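Local coordinates for protein Nsp15 (Middle East respiratory syndrome-related coronavirus, PDB 5YVD) that acts as an endoribonuclease of the EndoU family, probably cutting viral RNA at uridylates as a hexamer, at residues 46-60 and 91-105. Sequence-based numbering, arbitrary orientation.
Sequences KTTLPTNIAFELYAK and SNIYGTATIGVCKYT
Leu57 and Ile53, one helical turn apart on helix 51-59, present their side chains to strand 92-93 and the loop after it. Leu57 buries the most surface in the contact: its CD2 branch reaches Cys102 CB at 3.8 Å and also borders Val101 CG1, while Ile93 comes across at roughly a right angle and sets its CD1 against the CB, CG and CD1 of the leucine. Ile53 CG2 sits 3.8 Å from Thr105 CG2, whereas its CD1 lies 3.5 Å from Tyr104 CB and obliquely beside the ring at CG. With CG trans to its own backbone N (chi1 -171°), Tyr104 swings its ring past Ile53 to Pro50, the N-cap residue.

On the same face, next to Leu57, Glu56 extends its carboxylate beside Cys102, and a water donates to Glu56 OE2 at 3.0 Å and weakly accepts from Lys103 N. Before the helix, Thr47 CG2 packs crosswise on the Asn92 amide, whose OD1 accepts the Ile93 N-H (2.6 Å) on an in-plane lone pair. A second water joins Lys46 N to Ser91 O beside the G1 beta bulge that Ser91 and Asn92 form opposite strand 86-87.

Asp106 OD1 takes the backbone N-H groups of Val101 and Cys102, and Lys34 of a second subunit makes a cation-pi contact with Tyr104. This largely apolar packing joins the N-terminal oligomerisation domain to the middle domain, next to intersubunit contacts of the Nsp15 hexamer.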
loop_
_atom_site.group_PDB
_atom_site.type_symbol
_atom_site.label_atom_id
_atom_site.label_comp_id
_atom_site.label_asym_id
_atom_site.label_seq_id
_atom_site.Cartn_x
_atom_site.Cartn_y
_atom_site.Cartn_z
ATOM N N LYS A 46 -1.489 -13.375 0.424
ATOM C CA LYS A 46 -1.849 -13.338 1.854
ATOM C C LYS A 46 -0.664 -13.653 2.755
ATOM O O LYS A 46 -0.831 -14.025 3.902
ATOM C CB LYS A 46 -2.980 -14.319 2.136
ATOM C CG LYS A 46 -4.140 -14.246 1.158
ATOM C CD LYS A 46 -4.738 -12.857 1.108
ATOM C CE LYS A 46 -6.174 -12.907 0.623
ATOM N NZ LYS A 46 -6.882 -11.661 1.037
ATOM N N THR A 47 0.530 -13.444 2.232
ATOM C CA THR A 47 1.786 -13.841 2.850
ATOM C C THR A 47 2.447 -12.619 3.438
ATOM O O THR A 47 1.997 -11.492 3.195
ATOM C CB THR A 47 2.685 -14.440 1.760
ATOM O OG1 THR A 47 2.010 -15.588 1.236
ATOM C CG2 THR A 47 3.954 -14.914 2.288
ATOM N N THR A 48 3.501 -12.830 4.229
ATOM C CA THR A 48 4.379 -11.728 4.637
ATOM C C THR A 48 5.513 -11.544 3.657
ATOM O O THR A 48 6.434 -10.761 3.930
ATOM C CB THR A 48 4.990 -11.917 6.058
ATOM O OG1 THR A 48 5.918 -13.024 6.060
ATOM C CG2 THR A 48 3.861 -12.067 7.132
ATOM N N LEU A 49 5.428 -12.215 2.507
ATOM C CA LEU A 49 6.484 -12.175 1.500
ATOM C C LEU A 49 6.112 -11.234 0.323
ATOM O O LEU A 49 4.932 -10.964 0.074
ATOM C CB LEU A 49 6.778 -13.571 0.982
ATOM C CG LEU A 49 7.351 -14.557 1.992
ATOM C CD1 LEU A 49 7.397 -15.949 1.405
ATOM C CD2 LEU A 49 8.755 -14.155 2.436
ATOM N N PRO A 50 7.122 -10.731 -0.395
ATOM C CA PRO A 50 6.867 -9.902 -1.523
ATOM C C PRO A 50 5.950 -10.630 -2.494
ATOM O O PRO A 50 6.179 -11.799 -2.829
ATOM C CB PRO A 50 8.250 -9.712 -2.119
ATOM C CG PRO A 50 9.164 -9.829 -0.965
ATOM C CD PRO A 50 8.561 -11.001 -0.278
ATOM N N THR A 51 4.920 -9.923 -2.936
ATOM C CA THR A 51 3.924 -10.494 -3.775
ATOM C C THR A 51 4.482 -11.384 -4.889
ATOM O O THR A 51 3.943 -12.479 -5.143
ATOM C CB THR A 51 3.081 -9.383 -4.380
ATOM O OG1 THR A 51 2.441 -8.665 -3.339
ATOM C CG2 THR A 51 2.014 -9.969 -5.252
ATOM N N ASN A 52 5.528 -10.935 -5.579
ATOM C CA ASN A 52 6.005 -11.700 -6.738
ATOM C C ASN A 52 6.646 -13.040 -6.331
ATOM O O ASN A 52 6.688 -13.980 -7.116
ATOM C CB ASN A 52 6.967 -10.884 -7.607
ATOM C CG ASN A 52 8.185 -10.445 -6.857
ATOM O OD1 ASN A 52 8.082 -9.954 -5.739
ATOM N ND2 ASN A 52 9.349 -10.625 -7.458
ATOM N N ILE A 53 7.120 -13.115 -5.091
ATOM C CA ILE A 53 7.780 -14.299 -4.572
ATOM C C ILE A 53 6.739 -15.277 -4.063
ATOM O O ILE A 53 6.836 -16.497 -4.304
ATOM C CB ILE A 53 8.726 -13.937 -3.407
ATOM C CG1 ILE A 53 9.809 -12.984 -3.880
ATOM C CG2 ILE A 53 9.407 -15.177 -2.843
ATOM C CD1 ILE A 53 10.888 -13.639 -4.709
ATOM N N ALA A 54 5.749 -14.733 -3.357
ATOM C CA ALA A 54 4.670 -15.527 -2.814
ATOM C C ALA A 54 3.963 -16.254 -3.945
ATOM O O ALA A 54 3.603 -17.414 -3.832
ATOM C CB ALA A 54 3.702 -14.647 -2.071
ATOM N N PHE A 55 3.800 -15.554 -5.049
ATOM C CA PHE A 55 3.229 -16.108 -6.264
ATOM C C PHE A 55 4.070 -17.217 -6.846
ATOM O O PHE A 55 3.520 -18.159 -7.423
ATOM C CB PHE A 55 3.093 -14.976 -7.293
ATOM C CG PHE A 55 2.718 -15.427 -8.681
ATOM C CD1 PHE A 55 1.547 -16.134 -8.910
ATOM C CD2 PHE A 55 3.508 -15.084 -9.763
ATOM C CE1 PHE A 55 1.194 -16.506 -10.192
ATOM C CE2 PHE A 55 3.172 -15.470 -11.035
ATOM C CZ PHE A 55 2.014 -16.178 -11.249
ATOM N N GLU A 56 5.395 -17.092 -6.746
ATOM C CA GLU A 56 6.309 -18.103 -7.311
ATOM C C GLU A 56 6.238 -19.390 -6.471
ATOM O O GLU A 56 6.148 -20.492 -6.995
ATOM C CB GLU A 56 7.747 -17.550 -7.400
ATOM C CG GLU A 56 8.805 -18.534 -7.898
ATOM C CD GLU A 56 10.228 -17.968 -7.956
ATOM O OE1 GLU A 56 10.375 -16.752 -8.206
ATOM O OE2 GLU A 56 11.209 -18.744 -7.771
ATOM N N LEU A 57 6.237 -19.235 -5.156
ATOM C CA LEU A 57 6.188 -20.375 -4.271
ATOM C C LEU A 57 4.874 -21.090 -4.416
ATOM O O LEU A 57 4.818 -22.317 -4.441
ATOM C CB LEU A 57 6.356 -19.919 -2.847
ATOM C CG LEU A 57 7.737 -19.371 -2.503
ATOM C CD1 LEU A 57 7.844 -18.980 -1.038
ATOM C CD2 LEU A 57 8.808 -20.387 -2.869
ATOM N N TYR A 58 3.808 -20.307 -4.506
ATOM C CA TYR A 58 2.527 -20.836 -4.945
ATOM C C TYR A 58 2.643 -21.676 -6.221
ATOM O O TYR A 58 2.238 -22.831 -6.242
ATOM C CB TYR A 58 1.534 -19.714 -5.168
ATOM C CG TYR A 58 0.226 -20.208 -5.694
ATOM C CD1 TYR A 58 -0.232 -19.840 -6.967
ATOM C CD2 TYR A 58 -0.544 -21.066 -4.942
ATOM C CE1 TYR A 58 -1.426 -20.313 -7.456
ATOM C CE2 TYR A 58 -1.737 -21.547 -5.422
ATOM C CZ TYR A 58 -2.168 -21.171 -6.670
ATOM O OH TYR A 58 -3.366 -21.658 -7.093
ATOM N N ALA A 59 3.188 -21.109 -7.285
ATOM C CA ALA A 59 3.268 -21.859 -8.543
ATOM C C ALA A 59 4.157 -23.083 -8.453
ATOM O O ALA A 59 3.947 -24.053 -9.174
ATOM C CB ALA A 59 3.742 -20.977 -9.680
ATOM N N LYS A 60 5.128 -23.047 -7.574
ATOM C CA LYS A 60 6.041 -24.136 -7.414
ATOM C C LYS A 60 5.559 -25.117 -6.375
ATOM O O LYS A 60 6.195 -26.093 -6.118
ATOM C CB LYS A 60 7.415 -23.588 -7.083
ATOM C CG LYS A 60 8.214 -23.219 -8.307
ATOM C CD LYS A 60 9.202 -22.117 -8.047
ATOM C CE LYS A 60 10.288 -22.073 -9.093
ATOM N NZ LYS A 60 11.600 -21.727 -8.510
ATOM N N SER A 91 -3.485 -19.958 2.595
ATOM C CA SER A 91 -2.943 -19.333 1.379
ATOM C C SER A 91 -1.541 -18.796 1.640
ATOM O O SER A 91 -1.207 -17.636 1.351
ATOM C CB SER A 91 -3.878 -18.251 0.823
ATOM O OG SER A 91 -4.989 -18.898 0.273
ATOM N N ASN A 92 -0.744 -19.682 2.223
ATOM C CA ASN A 92 0.635 -19.412 2.558
ATOM C C ASN A 92 1.350 -20.735 2.449
ATOM O O ASN A 92 0.761 -21.772 2.159
ATOM C CB ASN A 92 0.754 -18.811 3.997
ATOM C CG ASN A 92 2.056 -18.002 4.232
ATOM O OD1 ASN A 92 3.122 -18.343 3.739
ATOM N ND2 ASN A 92 1.959 -16.940 5.005
ATOM N N ILE A 93 2.635 -20.685 2.719
ATOM C CA ILE A 93 3.503 -21.830 2.657
ATOM C C ILE A 93 3.758 -22.350 4.064
ATOM O O ILE A 93 3.538 -21.636 5.052
ATOM C CB ILE A 93 4.788 -21.392 1.946
ATOM C CG1 ILE A 93 5.092 -22.345 0.833
ATOM C CG2 ILE A 93 5.992 -21.240 2.867
ATOM C CD1 ILE A 93 5.992 -21.690 -0.166
ATOM N N TYR A 94 4.204 -23.595 4.173
ATOM C CA TYR A 94 4.594 -24.097 5.479
ATOM C C TYR A 94 5.997 -23.557 5.721
ATOM O O TYR A 94 6.900 -23.836 4.935
ATOM C CB TYR A 94 4.539 -25.627 5.549
ATOM C CG TYR A 94 4.997 -26.179 6.882
ATOM C CD1 TYR A 94 6.328 -26.480 7.100
ATOM C CD2 TYR A 94 4.109 -26.386 7.926
ATOM C CE1 TYR A 94 6.767 -26.999 8.303
ATOM C CE2 TYR A 94 4.541 -26.904 9.143
ATOM C CZ TYR A 94 5.879 -27.205 9.323
ATOM O OH TYR A 94 6.335 -27.711 10.510
ATOM N N GLY A 95 6.153 -22.754 6.776
ATOM C CA GLY A 95 7.418 -22.110 7.095
ATOM C C GLY A 95 7.567 -20.841 6.286
ATOM O O GLY A 95 6.579 -20.338 5.762
ATOM N N THR A 96 8.801 -20.339 6.187
ATOM C CA THR A 96 9.102 -19.041 5.592
ATOM C C THR A 96 10.326 -19.041 4.690
ATOM O O THR A 96 10.417 -18.235 3.766
ATOM C CB THR A 96 9.452 -18.050 6.692
ATOM O OG1 THR A 96 10.349 -18.689 7.606
ATOM C CG2 THR A 96 8.203 -17.587 7.428
ATOM N N ALA A 97 11.309 -19.885 4.992
ATOM C CA ALA A 97 12.446 -20.058 4.101
ATOM C C ALA A 97 12.230 -21.306 3.284
ATOM O O ALA A 97 11.359 -22.100 3.581
ATOM C CB ALA A 97 13.754 -20.155 4.884
ATOM N N THR A 98 13.067 -21.481 2.273
ATOM C CA THR A 98 12.948 -22.572 1.332
ATOM C C THR A 98 14.361 -23.109 0.970
ATOM O O THR A 98 15.385 -22.487 1.294
ATOM C CB THR A 98 12.181 -22.051 0.115
ATOM O OG1 THR A 98 11.433 -23.112 -0.474
ATOM C CG2 THR A 98 13.110 -21.476 -0.896
ATOM N N ILE A 99 14.421 -24.286 0.350
ATOM C CA ILE A 99 15.699 -24.890 -0.058
ATOM C C ILE A 99 15.590 -25.481 -1.457
ATOM O O ILE A 99 14.807 -26.407 -1.707
ATOM C CB ILE A 99 16.148 -25.997 0.899
ATOM C CG1 ILE A 99 16.449 -25.419 2.289
ATOM C CG2 ILE A 99 17.395 -26.687 0.361
ATOM C CD1 ILE A 99 16.529 -26.456 3.383
ATOM N N GLY A 100 16.378 -24.922 -2.369
ATOM C CA GLY A 100 16.421 -25.384 -3.727
ATOM C C GLY A 100 15.102 -25.236 -4.418
ATOM O O GLY A 100 14.717 -26.106 -5.184
ATOM N N VAL A 101 14.410 -24.129 -4.178
ATOM C CA VAL A 101 13.123 -23.883 -4.850
ATOM C C VAL A 101 13.015 -22.495 -5.495
ATOM O O VAL A 101 12.540 -22.383 -6.615
ATOM C CB VAL A 101 11.951 -24.074 -3.867
ATOM C CG1 VAL A 101 10.630 -23.775 -4.540
ATOM C CG2 VAL A 101 11.935 -25.488 -3.337
ATOM N N CYS A 102 13.406 -21.446 -4.774
ATOM C CA CYS A 102 13.300 -20.065 -5.247
ATOM C C CYS A 102 14.539 -19.317 -4.741
ATOM O O CYS A 102 14.843 -19.348 -3.536
ATOM C CB CYS A 102 12.011 -19.438 -4.717
ATOM S SG CYS A 102 11.807 -17.637 -4.889
ATOM N N LYS A 103 15.260 -18.661 -5.653
ATOM C CA LYS A 103 16.580 -18.073 -5.310
ATOM C C LYS A 103 16.508 -17.031 -4.193
ATOM O O LYS A 103 17.421 -16.911 -3.378
ATOM C CB LYS A 103 17.274 -17.469 -6.533
ATOM C CG LYS A 103 18.065 -18.461 -7.382
ATOM C CD LYS A 103 18.318 -17.908 -8.798
ATOM C CE LYS A 103 19.219 -16.655 -8.813
ATOM N NZ LYS A 103 19.084 -15.837 -10.057
ATOM N N TYR A 104 15.411 -16.299 -4.151
ATOM C CA TYR A 104 15.267 -15.224 -3.207
ATOM C C TYR A 104 15.070 -15.753 -1.791
ATOM O O TYR A 104 15.557 -15.150 -0.850
ATOM C CB TYR A 104 14.107 -14.326 -3.632
ATOM C CG TYR A 104 13.997 -13.055 -2.838
ATOM C CD1 TYR A 104 13.260 -13.020 -1.660
ATOM C CD2 TYR A 104 14.640 -11.882 -3.253
ATOM C CE1 TYR A 104 13.164 -11.860 -0.916
ATOM C CE2 TYR A 104 14.556 -10.713 -2.502
ATOM C CZ TYR A 104 13.804 -10.716 -1.345
ATOM O OH TYR A 104 13.677 -9.595 -0.584
ATOM N N THR A 105 14.388 -16.883 -1.631
ATOM C CA THR A 105 14.099 -17.420 -0.299
ATOM C C THR A 105 14.920 -18.649 0.134
ATOM O O THR A 105 14.804 -19.083 1.304
ATOM C CB THR A 105 12.635 -17.813 -0.197
ATOM O OG1 THR A 105 12.303 -18.685 -1.292
ATOM C CG2 THR A 105 11.763 -16.577 -0.203
HETATM O O HOH W 1 -0.967 -15.942 -0.848
HETATM O O HOH W 2 14.024 -18.390 -8.713
#